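Local coordinates for protein xyloglucan-specific endo-beta-1,4-glucanase BoGH5A (Bacteroides ovatus, PDB 3ZMR) that hydrolyses internal beta-1,4-glucosidic linkages of the xyloglucan backbone with retention of configuration, releasing xyloglucan oligosaccharides, at residues A358-G363 / H412-N417. Residues are numbered along the deposited sequence; the frame is centred on the assembly and turned at random.
Sequences AAFAGG and HLKSRN
Phe360 reaches from its loop to helix 406-429 and sets the CD2-CE2 side of its ring against the hydroxyl of Ser415; CG anti to the carbonyl carbon (chi1 -62°) carries the ring toward the helix. Ser415 OG approaches obliquely and lies 3.2 Å from Phe360 CE2 and equally near CD2. That hydroxyl hydrogen-bonds Asn411 O, one turn back in the helix, and Trp356 N, just ahead of the loop segment, so the ring packs against a polar group satisfied elsewhere. Farther along the ring, Lys414 CD comes within 3.9 Å of Phe360 CZ. With CG anti to the backbone N (chi1 177°), Lys414 runs extended past the phenyl, then bends at chi4 (-64°); its NZ ends 3.8 Å from Ala359 CB and is paired in a salt bridge with Asp418. From Phe360 the chain enters a type II turn, closed by Gly363 N bonding to Phe360 O at 2.9 Å. Were Phe360 trimmed to an alanine, Lys414 CD and the Ser415 hydroxyl would probably lose their aromatic neighbour, opening a gap between loop and helix. No hydrogen bond joins the two segments, which implies that this outer join of the TIM barrel domain, away from the substrate sites, relies on van der Waals contact.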
loop_
_atom_site.group_PDB
_atom_site.type_symbol
_atom_site.label_atom_id
_atom_site.label_comp_id
_atom_site.label_asym_id
_atom_site.label_seq_id
_atom_site.Cartn_x
_atom_site.Cartn_y
_atom_site.Cartn_z
ATOM N N ALA A 358 -10.945 1.718 -28.682
ATOM C CA ALA A 358 -11.829 1.246 -29.783
ATOM C C ALA A 358 -11.774 2.150 -31.017
ATOM O O ALA A 358 -11.768 1.653 -32.140
ATOM C CB ALA A 358 -13.264 1.104 -29.293
ATOM N N ALA A 359 -11.682 3.461 -30.787
ATOM C CA ALA A 359 -11.637 4.455 -31.878
ATOM C C ALA A 359 -10.436 4.256 -32.805
ATOM O O ALA A 359 -10.470 4.674 -33.973
ATOM C CB ALA A 359 -11.644 5.867 -31.314
ATOM N N PHE A 360 -9.395 3.606 -32.295
ATOM C CA PHE A 360 -8.159 3.340 -33.052
ATOM C C PHE A 360 -7.831 1.877 -33.296
ATOM O O PHE A 360 -6.694 1.539 -33.637
ATOM C CB PHE A 360 -6.984 4.043 -32.371
ATOM C CG PHE A 360 -7.153 5.515 -32.340
ATOM C CD1 PHE A 360 -7.014 6.262 -33.514
ATOM C CD2 PHE A 360 -7.519 6.154 -31.181
ATOM C CE1 PHE A 360 -7.214 7.621 -33.490
ATOM C CE2 PHE A 360 -7.728 7.509 -31.151
ATOM C CZ PHE A 360 -7.583 8.243 -32.313
ATOM N N ALA A 361 -8.820 0.999 -33.111
ATOM C CA ALA A 361 -8.630 -0.414 -33.457
ATOM C C ALA A 361 -8.103 -0.513 -34.895
ATOM O O ALA A 361 -8.597 0.177 -35.775
ATOM C CB ALA A 361 -9.933 -1.185 -33.303
ATOM N N GLY A 362 -7.050 -1.298 -35.105
ATOM C CA GLY A 362 -6.451 -1.496 -36.451
ATOM C C GLY A 362 -5.293 -0.534 -36.694
ATOM O O GLY A 362 -4.602 -0.616 -37.709
ATOM N N GLY A 363 -5.100 0.375 -35.737
ATOM C CA GLY A 363 -4.040 1.393 -35.765
ATOM C C GLY A 363 -2.813 1.094 -34.902
ATOM O O GLY A 363 -2.434 -0.060 -34.715
ATOM N N HIS A 412 -2.867 10.782 -30.924
ATOM C CA HIS A 412 -2.226 10.513 -29.636
ATOM C C HIS A 412 -2.945 11.314 -28.546
ATOM O O HIS A 412 -3.254 10.779 -27.464
ATOM C CB HIS A 412 -0.728 10.824 -29.679
ATOM C CG HIS A 412 -0.054 10.822 -28.335
ATOM N ND1 HIS A 412 0.058 9.678 -27.572
ATOM C CD2 HIS A 412 0.509 11.815 -27.605
ATOM C CE1 HIS A 412 0.687 9.972 -26.442
ATOM N NE2 HIS A 412 0.959 11.261 -26.433
ATOM N N LEU A 413 -3.174 12.602 -28.785
ATOM C CA LEU A 413 -3.798 13.457 -27.772
ATOM C C LEU A 413 -5.183 12.913 -27.439
ATOM O O LEU A 413 -5.560 12.836 -26.266
ATOM C CB LEU A 413 -3.886 14.905 -28.248
ATOM C CG LEU A 413 -2.545 15.633 -28.374
ATOM C CD1 LEU A 413 -2.780 16.984 -29.026
ATOM C CD2 LEU A 413 -1.871 15.794 -27.029
ATOM N N LYS A 414 -5.938 12.536 -28.468
ATOM C CA LYS A 414 -7.273 11.956 -28.297
ATOM C C LYS A 414 -7.201 10.648 -27.524
ATOM O O LYS A 414 -7.987 10.426 -26.592
ATOM C CB LYS A 414 -7.975 11.728 -29.650
ATOM C CG LYS A 414 -9.349 11.061 -29.526
ATOM C CD LYS A 414 -10.068 10.872 -30.858
ATOM C CE LYS A 414 -11.565 10.675 -30.643
ATOM N NZ LYS A 414 -11.852 9.427 -29.889
ATOM N N SER A 415 -6.256 9.800 -27.884
ATOM C CA SER A 415 -6.077 8.498 -27.260
ATOM C C SER A 415 -5.823 8.677 -25.764
ATOM O O SER A 415 -6.347 7.911 -24.960
ATOM C CB SER A 415 -4.884 7.780 -27.882
ATOM O OG SER A 415 -5.214 7.238 -29.166
ATOM N N ARG A 416 -4.956 9.611 -25.399
ATOM C CA ARG A 416 -4.662 9.854 -23.969
ATOM C C ARG A 416 -5.950 10.156 -23.232
ATOM O O ARG A 416 -6.223 9.631 -22.129
ATOM C CB ARG A 416 -3.705 11.013 -23.708
ATOM C CG ARG A 416 -2.323 10.819 -24.272
ATOM C CD ARG A 416 -1.493 12.044 -23.937
ATOM N NE ARG A 416 -1.194 12.139 -22.500
ATOM C CZ ARG A 416 -1.802 12.957 -21.639
ATOM N NH1 ARG A 416 -2.738 13.822 -22.019
ATOM N NH2 ARG A 416 -1.451 12.881 -20.347
ATOM N N ASN A 417 -6.746 11.059 -23.773
ATOM C CA ASN A 417 -7.983 11.478 -23.098
ATOM C C ASN A 417 -9.064 10.396 -23.071
ATOM O O ASN A 417 -9.769 10.230 -22.070
ATOM C CB ASN A 417 -8.460 12.810 -23.660
ATOM C CG ASN A 417 -7.519 13.930 -23.293
ATOM O OD1 ASN A 417 -6.875 13.894 -22.217
ATOM N ND2 ASN A 417 -7.384 14.902 -24.173
#